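Local coordinates for protein myosin-4 (Saccharomyces cerevisiae, PDB 4LL6) that carries SHE3-bound mRNAs such as ASH1 toward the bud as a myosin motor, this chain being its globular tail domain, at residues G89-S94 with C191-V196; A154-F159 with F176-T181; T207-N212 with A337-A342; A225-Y230 with K299-G304. The protein carries 1 engineered substitution. All coordinates share one frame; numbering follows the deposited sequence.

Contact 1 of 4, residues G89-S94 with C191-V196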
# COMPACT_ATOMS: atom_id res chain seq x y z
N GLY A 89 6.25 -9.94 3.10
CA GLY A 89 5.23 -8.94 3.34
C GLY A 89 3.85 -9.38 2.89
O GLY A 89 2.86 -9.14 3.59
N ILE A 90 3.78 -10.04 1.73
CA ILE A 90 2.52 -10.52 1.18
C ILE A 90 2.02 -11.70 2.01
O ILE A 90 0.85 -11.74 2.42
CB ILE A 90 2.69 -10.97 -0.30
CG1 ILE A 90 2.95 -9.75 -1.19
CG2 ILE A 90 1.46 -11.72 -0.79
CD1 ILE A 90 3.19 -10.10 -2.65
N PHE A 91 2.91 -12.65 2.28
CA PHE A 91 2.56 -13.84 3.06
C PHE A 91 1.82 -13.46 4.33
O PHE A 91 0.68 -13.86 4.54
CB PHE A 91 3.83 -14.62 3.42
CG PHE A 91 3.62 -15.70 4.46
CD1 PHE A 91 2.82 -16.81 4.19
CD2 PHE A 91 4.23 -15.61 5.71
CE1 PHE A 91 2.63 -17.81 5.16
CE2 PHE A 91 4.05 -16.60 6.68
CZ PHE A 91 3.25 -17.70 6.40
N TRP A 92 2.50 -12.68 5.17
CA TRP A 92 1.96 -12.22 6.46
C TRP A 92 0.70 -11.36 6.41
O TRP A 92 -0.23 -11.57 7.20
CB TRP A 92 3.05 -11.46 7.21
CG TRP A 92 4.14 -12.34 7.71
CD1 TRP A 92 5.46 -12.26 7.40
CD2 TRP A 92 4.01 -13.42 8.65
NE1 TRP A 92 6.17 -13.21 8.09
CE2 TRP A 92 5.31 -13.94 8.86
CE3 TRP A 92 2.92 -13.99 9.33
CZ2 TRP A 92 5.55 -15.01 9.73
CZ3 TRP A 92 3.17 -15.06 10.20
CH2 TRP A 92 4.48 -15.56 10.39
N LEU A 93 0.68 -10.39 5.49
CA LEU A 93 -0.47 -9.50 5.33
C LEU A 93 -1.67 -10.28 4.83
O LEU A 93 -2.81 -9.94 5.15
CB LEU A 93 -0.14 -8.39 4.34
CG LEU A 93 0.77 -7.28 4.86
CD1 LEU A 93 1.22 -6.40 3.71
CD2 LEU A 93 0.03 -6.47 5.90
N SER A 94 -1.40 -11.33 4.04
CA SER A 94 -2.47 -12.16 3.51
C SER A 94 -3.10 -12.80 4.71
O SER A 94 -4.34 -12.79 4.84
CB SER A 94 -1.92 -13.26 2.59
OG SER A 94 -2.98 -13.97 1.96
N CYS A 191 -1.46 -13.87 -5.87
CA CYS A 191 -2.40 -14.94 -6.20
C CYS A 191 -2.09 -16.21 -5.41
O CYS A 191 -2.98 -16.79 -4.78
CB CYS A 191 -2.33 -15.28 -7.69
SG CYS A 191 -3.24 -14.16 -8.76
N LYS A 192 -0.82 -16.62 -5.49
CA LYS A 192 -0.35 -17.83 -4.83
C LYS A 192 -0.57 -17.78 -3.31
O LYS A 192 -0.89 -18.80 -2.70
CB LYS A 192 1.14 -18.03 -5.16
CG LYS A 192 1.74 -19.38 -4.75
CD LYS A 192 3.05 -19.70 -5.51
CE LYS A 192 4.29 -19.03 -4.93
NZ LYS A 192 4.82 -19.74 -3.72
N PHE A 193 -0.41 -16.60 -2.71
CA PHE A 193 -0.60 -16.48 -1.27
C PHE A 193 -2.01 -16.11 -0.89
O PHE A 193 -2.29 -15.70 0.23
CB PHE A 193 0.39 -15.47 -0.69
CG PHE A 193 1.79 -16.00 -0.59
CD1 PHE A 193 2.77 -15.29 0.07
CD2 PHE A 193 2.13 -17.23 -1.15
CE1 PHE A 193 4.07 -15.79 0.18
CE2 PHE A 193 3.42 -17.73 -1.05
CZ PHE A 193 4.39 -17.01 -0.38
N GLN A 194 -2.90 -16.25 -1.86
CA GLN A 194 -4.32 -16.01 -1.67
C GLN A 194 -4.77 -14.69 -1.07
O GLN A 194 -5.63 -14.68 -0.19
CB GLN A 194 -4.92 -17.16 -0.87
CG GLN A 194 -4.84 -18.50 -1.58
CD GLN A 194 -5.51 -19.60 -0.80
OE1 GLN A 194 -6.72 -19.55 -0.56
NE2 GLN A 194 -4.72 -20.60 -0.40
N VAL A 195 -4.21 -13.59 -1.54
CA VAL A 195 -4.64 -12.29 -1.05
C VAL A 195 -6.04 -12.15 -1.66
O VAL A 195 -6.25 -12.53 -2.82
CB VAL A 195 -3.71 -11.16 -1.56
CG1 VAL A 195 -4.31 -9.81 -1.23
CG2 VAL A 195 -2.32 -11.29 -0.91
N VAL A 196 -6.99 -11.64 -0.89
CA VAL A 196 -8.34 -11.48 -1.41
C VAL A 196 -8.38 -10.57 -2.62
O VAL A 196 -7.51 -9.73 -2.80

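Contact 2 of 4, residues A154-F159 with F176-T181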
# COMPACT_ATOMS: atom_id res chain seq x y z
N ALA A 154 13.87 1.39 -7.27
CA ALA A 154 15.31 1.43 -7.53
C ALA A 154 15.74 0.28 -8.43
O ALA A 154 16.32 0.48 -9.50
CB ALA A 154 16.08 1.36 -6.21
N HIS A 155 15.45 -0.93 -7.97
CA HIS A 155 15.81 -2.14 -8.69
C HIS A 155 15.25 -2.22 -10.11
O HIS A 155 15.91 -2.73 -11.01
CB HIS A 155 15.38 -3.36 -7.86
CG HIS A 155 15.58 -4.67 -8.56
ND1 HIS A 155 14.71 -5.16 -9.51
CD2 HIS A 155 16.55 -5.61 -8.42
CE1 HIS A 155 15.13 -6.34 -9.93
NE2 HIS A 155 16.25 -6.63 -9.29
N ILE A 156 14.04 -1.71 -10.33
CA ILE A 156 13.46 -1.75 -11.67
C ILE A 156 13.74 -0.45 -12.44
O ILE A 156 13.25 -0.25 -13.55
CB ILE A 156 11.92 -2.04 -11.59
CG1 ILE A 156 11.45 -2.75 -12.86
CG2 ILE A 156 11.13 -0.75 -11.42
CD1 ILE A 156 11.88 -4.20 -12.95
N GLU A 157 14.54 0.43 -11.84
CA GLU A 157 14.92 1.72 -12.43
C GLU A 157 13.77 2.46 -13.10
O GLU A 157 13.76 2.65 -14.31
CB GLU A 157 16.05 1.51 -13.45
CG GLU A 157 17.32 0.90 -12.87
CD GLU A 157 18.38 0.63 -13.92
OE1 GLU A 157 18.77 1.58 -14.64
OE2 GLU A 157 18.83 -0.54 -14.03
N ILE A 158 12.80 2.90 -12.30
CA ILE A 158 11.64 3.61 -12.84
C ILE A 158 11.95 5.03 -13.30
O ILE A 158 11.39 5.50 -14.29
CB ILE A 158 10.49 3.64 -11.80
CG1 ILE A 158 9.69 2.34 -11.90
CG2 ILE A 158 9.58 4.83 -12.03
CD1 ILE A 158 8.93 1.98 -10.63
N PHE A 159 12.84 5.72 -12.58
CA PHE A 159 13.19 7.08 -12.94
C PHE A 159 13.86 7.13 -14.32
O PHE A 159 13.50 7.95 -15.17
CB PHE A 159 14.14 7.71 -11.90
CG PHE A 159 14.60 9.09 -12.27
CD1 PHE A 159 13.78 10.20 -12.05
CD2 PHE A 159 15.80 9.28 -12.96
CE1 PHE A 159 14.13 11.48 -12.51
CE2 PHE A 159 16.17 10.55 -13.43
CZ PHE A 159 15.32 11.66 -13.20
N PHE A 176 11.00 -1.30 -19.84
CA PHE A 176 9.58 -1.60 -19.67
C PHE A 176 9.31 -3.10 -19.64
O PHE A 176 8.41 -3.56 -18.92
CB PHE A 176 8.74 -0.95 -20.75
CG PHE A 176 8.36 0.46 -20.44
CD1 PHE A 176 9.15 1.52 -20.87
CD2 PHE A 176 7.21 0.73 -19.71
CE1 PHE A 176 8.80 2.83 -20.58
CE2 PHE A 176 6.84 2.05 -19.40
CZ PHE A 176 7.64 3.10 -19.84
N ALA A 177 10.08 -3.86 -20.41
CA ALA A 177 9.93 -5.31 -20.45
C ALA A 177 10.18 -5.83 -19.04
O ALA A 177 9.39 -6.59 -18.49
CB ALA A 177 10.93 -5.93 -21.43
N LYS A 178 11.30 -5.40 -18.45
CA LYS A 178 11.68 -5.79 -17.10
C LYS A 178 10.61 -5.36 -16.07
O LYS A 178 10.31 -6.10 -15.13
CB LYS A 178 13.03 -5.16 -16.77
CG LYS A 178 13.59 -5.51 -15.41
CD LYS A 178 14.81 -4.66 -15.10
CE LYS A 178 15.29 -4.88 -13.67
NZ LYS A 178 16.42 -3.96 -13.33
N LEU A 179 10.04 -4.16 -16.26
CA LEU A 179 9.00 -3.65 -15.36
C LEU A 179 7.79 -4.56 -15.40
O LEU A 179 7.30 -4.99 -14.36
CB LEU A 179 8.57 -2.24 -15.77
CG LEU A 179 7.24 -1.80 -15.13
CD1 LEU A 179 7.46 -1.55 -13.65
CD2 LEU A 179 6.71 -0.56 -15.81
N PHE A 180 7.29 -4.82 -16.60
CA PHE A 180 6.13 -5.69 -16.76
C PHE A 180 6.41 -7.07 -16.16
O PHE A 180 5.52 -7.72 -15.61
CB PHE A 180 5.75 -5.82 -18.24
CG PHE A 180 5.29 -4.53 -18.85
CD1 PHE A 180 4.26 -3.79 -18.27
CD2 PHE A 180 5.88 -4.04 -20.01
CE1 PHE A 180 3.83 -2.58 -18.82
CE2 PHE A 180 5.47 -2.84 -20.57
CZ PHE A 180 4.43 -2.10 -19.98
N THR A 181 7.66 -7.52 -16.25
CA THR A 181 8.03 -8.82 -15.70
C THR A 181 8.11 -8.77 -14.17
O THR A 181 8.01 -9.80 -13.49
CB THR A 181 9.37 -9.32 -16.31
OG1 THR A 181 9.27 -9.32 -17.74
CG2 THR A 181 9.67 -10.74 -15.87

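Contact 3 of 4, residues T207-N212 with A337-A342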
# COMPACT_ATOMS: atom_id res chain seq x y z
N THR A 207 -0.15 0.93 -5.22
CA THR A 207 1.17 0.85 -5.84
C THR A 207 1.30 2.05 -6.77
O THR A 207 2.32 2.73 -6.77
CB THR A 207 1.33 -0.48 -6.63
OG1 THR A 207 1.52 -1.56 -5.71
CG2 THR A 207 2.53 -0.39 -7.60
N LEU A 208 0.26 2.32 -7.56
CA LEU A 208 0.25 3.45 -8.48
C LEU A 208 0.30 4.77 -7.72
O LEU A 208 0.92 5.72 -8.19
CB LEU A 208 -1.00 3.40 -9.36
CG LEU A 208 -0.96 2.25 -10.39
CD1 LEU A 208 -2.32 2.08 -11.05
CD2 LEU A 208 0.11 2.55 -11.42
N LYS A 209 -0.36 4.83 -6.56
CA LYS A 209 -0.36 6.03 -5.72
C LYS A 209 1.07 6.35 -5.28
O LYS A 209 1.46 7.51 -5.21
CB LYS A 209 -1.22 5.86 -4.48
CG LYS A 209 -2.70 5.84 -4.75
CD LYS A 209 -3.49 5.94 -3.45
CE LYS A 209 -4.98 5.88 -3.75
NZ LYS A 209 -5.82 6.14 -2.55
N TYR A 210 1.82 5.29 -4.97
CA TYR A 210 3.20 5.46 -4.55
C TYR A 210 4.02 6.03 -5.71
O TYR A 210 4.77 7.00 -5.55
CB TYR A 210 3.79 4.13 -4.11
CG TYR A 210 5.25 4.24 -3.76
CD1 TYR A 210 5.65 4.67 -2.49
CD2 TYR A 210 6.24 4.00 -4.71
CE1 TYR A 210 6.99 4.86 -2.18
CE2 TYR A 210 7.59 4.18 -4.42
CZ TYR A 210 7.95 4.61 -3.15
OH TYR A 210 9.28 4.80 -2.84
N LEU A 211 3.86 5.42 -6.89
CA LEU A 211 4.57 5.84 -8.08
C LEU A 211 4.23 7.29 -8.45
O LEU A 211 5.08 8.03 -8.94
CB LEU A 211 4.25 4.89 -9.24
CG LEU A 211 4.82 3.48 -9.10
CD1 LEU A 211 4.25 2.62 -10.21
CD2 LEU A 211 6.34 3.53 -9.20
N ASN A 212 2.99 7.69 -8.21
CA ASN A 212 2.55 9.05 -8.46
C ASN A 212 3.47 9.99 -7.65
O ASN A 212 4.09 10.91 -8.19
CB ASN A 212 1.10 9.22 -8.02
CG ASN A 212 0.62 10.65 -8.08
OD1 ASN A 212 0.56 11.24 -9.15
ND2 ASN A 212 0.28 11.22 -6.93
N ALA A 337 3.26 9.62 0.20
CA ALA A 337 2.30 8.55 0.01
C ALA A 337 1.47 8.33 1.29
O ALA A 337 2.02 8.27 2.39
CB ALA A 337 3.02 7.27 -0.37
N GLN A 338 0.16 8.22 1.11
CA GLN A 338 -0.78 7.99 2.19
C GLN A 338 -1.82 7.05 1.60
O GLN A 338 -2.29 7.27 0.48
CB GLN A 338 -1.44 9.30 2.60
CG GLN A 338 -0.45 10.42 2.86
CD GLN A 338 -0.61 11.04 4.23
OE1 GLN A 338 0.16 11.92 4.62
NE2 GLN A 338 -1.62 10.60 4.97
N PHE A 339 -2.19 6.02 2.35
CA PHE A 339 -3.17 5.06 1.85
C PHE A 339 -4.41 4.97 2.73
O PHE A 339 -4.34 5.17 3.94
CB PHE A 339 -2.54 3.66 1.75
CG PHE A 339 -1.23 3.65 1.03
CD1 PHE A 339 -0.06 3.29 1.70
CD2 PHE A 339 -1.16 4.05 -0.28
CE1 PHE A 339 1.16 3.32 1.06
CE2 PHE A 339 0.08 4.09 -0.94
CZ PHE A 339 1.24 3.73 -0.27
N ASP A 340 -5.54 4.63 2.11
CA ASP A 340 -6.77 4.52 2.88
C ASP A 340 -6.76 3.19 3.62
O ASP A 340 -5.94 2.31 3.33
CB ASP A 340 -8.01 4.59 1.97
CG ASP A 340 -8.08 5.89 1.20
OD1 ASP A 340 -7.52 6.91 1.67
OD2 ASP A 340 -8.72 5.89 0.12
N SER A 341 -7.65 3.08 4.60
CA SER A 341 -7.80 1.88 5.40
C SER A 341 -8.26 0.76 4.48
O SER A 341 -9.02 0.99 3.55
CB SER A 341 -8.85 2.12 6.48
OG SER A 341 -9.36 0.89 6.97
N ALA A 342 -7.79 -0.46 4.73
CA ALA A 342 -8.16 -1.61 3.92
C ALA A 342 -9.61 -1.99 4.25
O ALA A 342 -10.16 -2.94 3.72
CB ALA A 342 -7.22 -2.77 4.19
O HOH W 1 -5.82 3.87 -0.52

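Contact 4 of 4, residues A225-Y230 with K299-G304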
# COMPACT_ATOMS: atom_id res chain seq x y z
N ALA A 225 15.65 20.26 -17.09
CA ALA A 225 15.00 20.86 -18.24
C ALA A 225 13.67 20.23 -18.61
O ALA A 225 13.58 19.02 -18.81
CB ALA A 225 15.95 20.82 -19.44
N LEU A 226 12.64 21.06 -18.72
CA LEU A 226 11.31 20.59 -19.07
C LEU A 226 10.75 21.45 -20.19
O LEU A 226 10.94 22.67 -20.19
CB LEU A 226 10.38 20.67 -17.86
CG LEU A 226 10.83 19.98 -16.57
CD1 LEU A 226 9.76 20.16 -15.51
CD2 LEU A 226 11.12 18.49 -16.85
N ASN A 227 10.06 20.82 -21.13
CA ASN A 227 9.44 21.52 -22.26
C ASN A 227 8.31 20.66 -22.82
O ASN A 227 8.05 19.58 -22.30
CB ASN A 227 10.48 21.80 -23.36
CG ASN A 227 11.44 20.63 -23.59
OD1 ASN A 227 11.04 19.54 -24.02
ND2 ASN A 227 12.72 20.86 -23.30
N TRP A 228 7.64 21.15 -23.86
CA TRP A 228 6.54 20.41 -24.48
C TRP A 228 6.98 18.99 -24.87
O TRP A 228 6.31 18.02 -24.55
CB TRP A 228 6.03 21.15 -25.73
CG TRP A 228 7.05 21.21 -26.83
CD1 TRP A 228 8.03 22.16 -26.98
CD2 TRP A 228 7.28 20.23 -27.85
NE1 TRP A 228 8.85 21.82 -28.03
CE2 TRP A 228 8.41 20.65 -28.59
CE3 TRP A 228 6.63 19.04 -28.22
CZ2 TRP A 228 8.92 19.91 -29.67
CZ3 TRP A 228 7.13 18.31 -29.29
CH2 TRP A 228 8.27 18.75 -30.00
N LYS A 229 8.12 18.89 -25.55
CA LYS A 229 8.65 17.62 -26.01
C LYS A 229 8.91 16.67 -24.84
O LYS A 229 8.79 15.44 -24.98
CB LYS A 229 9.94 17.87 -26.81
CG LYS A 229 10.60 16.63 -27.39
CD LYS A 229 9.82 16.01 -28.55
CE LYS A 229 10.53 14.73 -29.04
NZ LYS A 229 9.86 14.04 -30.18
N TYR A 230 9.27 17.22 -23.69
CA TYR A 230 9.52 16.40 -22.52
C TYR A 230 8.17 15.78 -22.13
O TYR A 230 8.09 14.60 -21.77
CB TYR A 230 10.09 17.26 -21.38
CG TYR A 230 10.45 16.48 -20.13
CD1 TYR A 230 11.67 15.81 -20.01
CD2 TYR A 230 9.52 16.34 -19.11
CE1 TYR A 230 11.94 15.00 -18.90
CE2 TYR A 230 9.77 15.54 -18.01
CZ TYR A 230 10.97 14.87 -17.90
OH TYR A 230 11.13 14.03 -16.82
N LYS A 299 12.84 24.95 -20.18
CA LYS A 299 13.96 25.26 -21.06
C LYS A 299 13.45 24.95 -22.47
O LYS A 299 13.12 23.81 -22.78
CB LYS A 299 15.16 24.37 -20.75
CG LYS A 299 16.33 24.60 -21.70
CD LYS A 299 17.25 23.40 -21.80
CE LYS A 299 18.13 23.51 -23.04
NZ LYS A 299 18.87 22.24 -23.38
N PRO A 300 13.39 25.97 -23.35
CA PRO A 300 12.92 25.79 -24.72
C PRO A 300 13.50 24.55 -25.42
O PRO A 300 14.70 24.29 -25.34
CB PRO A 300 13.35 27.09 -25.40
CG PRO A 300 13.26 28.09 -24.29
CD PRO A 300 13.89 27.34 -23.13
N ALA A 301 12.64 23.80 -26.10
CA ALA A 301 13.11 22.60 -26.79
C ALA A 301 14.03 23.00 -27.93
O ALA A 301 15.25 22.79 -27.87
CB ALA A 301 11.92 21.81 -27.34
N ASN A 302 13.43 23.59 -28.96
CA ASN A 302 14.17 24.05 -30.13
C ASN A 302 15.12 25.16 -29.70
O ASN A 302 14.69 26.20 -29.20
CB ASN A 302 13.20 24.58 -31.19
CG ASN A 302 12.18 23.54 -31.64
OD1 ASN A 302 11.26 23.84 -32.39
ND2 ASN A 302 12.34 22.30 -31.17
N LYS A 303 16.42 24.93 -29.90
CA LYS A 303 17.43 25.91 -29.54
C LYS A 303 17.08 27.29 -30.08
O LYS A 303 17.00 27.50 -31.30
CB LYS A 303 18.81 25.46 -30.06
CG LYS A 303 19.38 24.21 -29.38
CD LYS A 303 19.76 24.47 -27.92
CE LYS A 303 18.54 24.62 -27.02
NZ LYS A 303 18.89 25.12 -25.66
N GLY A 304 16.86 28.24 -29.18
CA GLY A 304 16.50 29.59 -29.58
C GLY A 304 15.03 29.72 -29.91
O GLY A 304 14.67 30.20 -30.98

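Contact 1 of 4, residues G89-S94 with C191-V196
Phe193 presses its ring against the backbone of Phe91, on the flank of helix 85-96. Ring atom Phe193 CD1 lies 3.3 Å from Phe91 CA, and Phe193 CE1 lies 3.5 Å from Phe91 CB. The bump therefore lands on the root of the Phe91 side chain. The Phe91 ring itself turns off toward Val29, Val31, Val34 and Pro42, because CG stands anti to its backbone N (chi1 168°). The two rings still form an offset edge-to-face pair, with the edge of Phe91 toward the face of Phe193. Their centroids are 5.9 Å apart and their planes meet at 74°. Ile90 supplies the second bump. Its branch methyl CG2 fits between Phe193 and Val195, 3.9 Å from Phe193 CD1 and 3.8 Å from Val195 CG2. Ile90 also packs on Phe186, Val189 and Leu190 of helix 173-192. One turn further on, Ser94 OG gives a short hydrogen bond of 2.5 Å to Phe193 O, slightly tilted from the carbonyl plane. That carbonyl sits where helix 173-192 stops in a Schellman motif, with Gln194 at C-prime. Arg98 bonds Ser94 O and Gln194 O, one from each side of the contact. The chemistry is thus mainly apolar. Its polar part probably suits the negative end of a helix: a buried hydroxyl and a guanidinium group both donate to carbonyl oxygens there.

Contact 2 of 4, residues A154-F159 with F176-T181
Lys178 reaches from helix 173-192 as a fully extended chain and ends at the backbone of His155. CG is anti to the backbone N (chi1 -178°), and every later torsion is also close to 180°. This carries the ammonium across to helix 120-155. There NZ gives a hydrogen bond of 2.7 Å to His155 O. The donor lies in the carbonyl plane, at a C=O...donor angle of 158°. NZ also sits over one face of the His155 imidazole, and His155 CE1 is 4.0 Å from Lys178 CE. The carboxylate of Glu157 is nearby but too far for a salt bridge. Ile156 runs past Lys178 in the opposite sense, so the two chains lie side by side with their tips pointing contrary ways. The packing is tight: Ile156 CD1 is 3.3 Å from Lys178 CG. Further in, Ile156 CG1 rests on the helix backbone, 3.6 Å from Leu179 CA. Leu179 continues the apolar layer onto Met161 and Leu241. His155 is the last helical residue before Ile156 leaves helical angles, and its carbonyl would lie in the negative field of the helix end. The lysine charge probably offsets that field. The arrangement is a helix terminus closed by a Schellman motif, with Glu157 at C-prime, and docked on the side of a later helix in this all-helical tail domain.

Contact 3 of 4, residues T207-N212 with A337-A342
Lys209 leaves helix 197-221 toward the extended segment 337-342 and meets it along most of its length. Its CB comes first, 4.2 Å from Phe339 CE2. It touches the phenyl ring at the edge, near the ring plane. The chain then runs straight out beyond CG, alongside the segment. Its CD passes 4.3 Å from Gln338 O. At the tip, NZ faces Asp340. The distance from Lys209 NZ to Asp340 OD2 is 3.9 Å, a long salt bridge. A water makes the closer link: it accepts from Lys209 NZ at 3.0 Å and from Asp340 N at 2.8 Å. The ammonium is thus tied to both the side chain and the backbone of one residue, directly at long range and through the water. The side chains of Lys209 and Asp340 meet at about a right angle. CG of Asp340 lies beside its own backbone N (chi1 -60°), which turns the carboxylate toward the lysine. The backbone carbonyl of Asp340 accepts a hydrogen bond from another lysine, Lys202. One residue on, Tyr210 CD1 meets Ala337 CB at 4.3 Å, while its ring packs on Met149, Lys150 and Ser153. Phe339 also rests on Lys202 and Asp206, so it lies along the helix. The arrangement is that of a late, irregular segment laid over a helix bundle. Here it holds the polypeptide after helix 310-320 against residues 207-212, which belong to the DIL region.

Contact 4 of 4, residues A225-Y230 with K299-G304
Two hydrogen bonds join Leu226 and Asn227 to Lys299. Lys299 N donates to Leu226 O at 3.0 Å, and Asn227 ND2 donates to Lys299 O, also at 3.0 Å. In the second, the nitrogen approaches nearly end-on to the Lys299 carbonyl (C=O...donor angle 171°), and the acceptor lies close to the plane of the Asn227 amide. Lys299 thus uses both its N-H and its C=O on neighbouring residues. Leu226 also bonds to Lys297 through the backbone, which extends the pairing. The touching parts run 41° apart. The other end of the Asn227 amide turns inward. Its OD1 accepts from Tyr230 N at 2.9 Å, so Asn227 is the N-cap of helix 228-245. Its CG sits between the backbone N and the carbonyl carbon (chi1 41°), a position from which one amide caps the helix through OD1 and reaches Lys299 O through ND2. This places the contact at the start of a helix in the DIL region, where the loop between helices 288-295 and 310-320 comes up against it. The apolar contacts lie on both sides of the polar pair along the chain. Ala225 CB touches the aliphatic part of Lys299, 3.7 Å from its CD. Ala301 CB comes obliquely to the Trp228 ring and is close to it, 3.1 Å from Trp228 NE1. Lys229 CB lies 3.4 Å above the plane of the Trp228 ring, over its centre. Leu226 turns from the loop to Leu219 and Leu266.

From the N terminus, contact 1 opens on helix 85-96 and closes at the end of helix 173-192. Contact 2 is nested within that loop, joining the end of helix 120-155 to the side of helix 173-192. Helix 197-221 follows, and contact 3 opens there. It closes only at the segment 337-342. Contact 4 is nested inside this second loop, at the start of helix 228-245 and residues 299-304. No loops cross. The two nested pairs follow one another along the chain. They meet where Ile158 CD1 packs 3.3 Å from Leu211 CD2. Contacts 1 and 4 lie on opposite sides of the chain's centre, with centres about 46 Å apart.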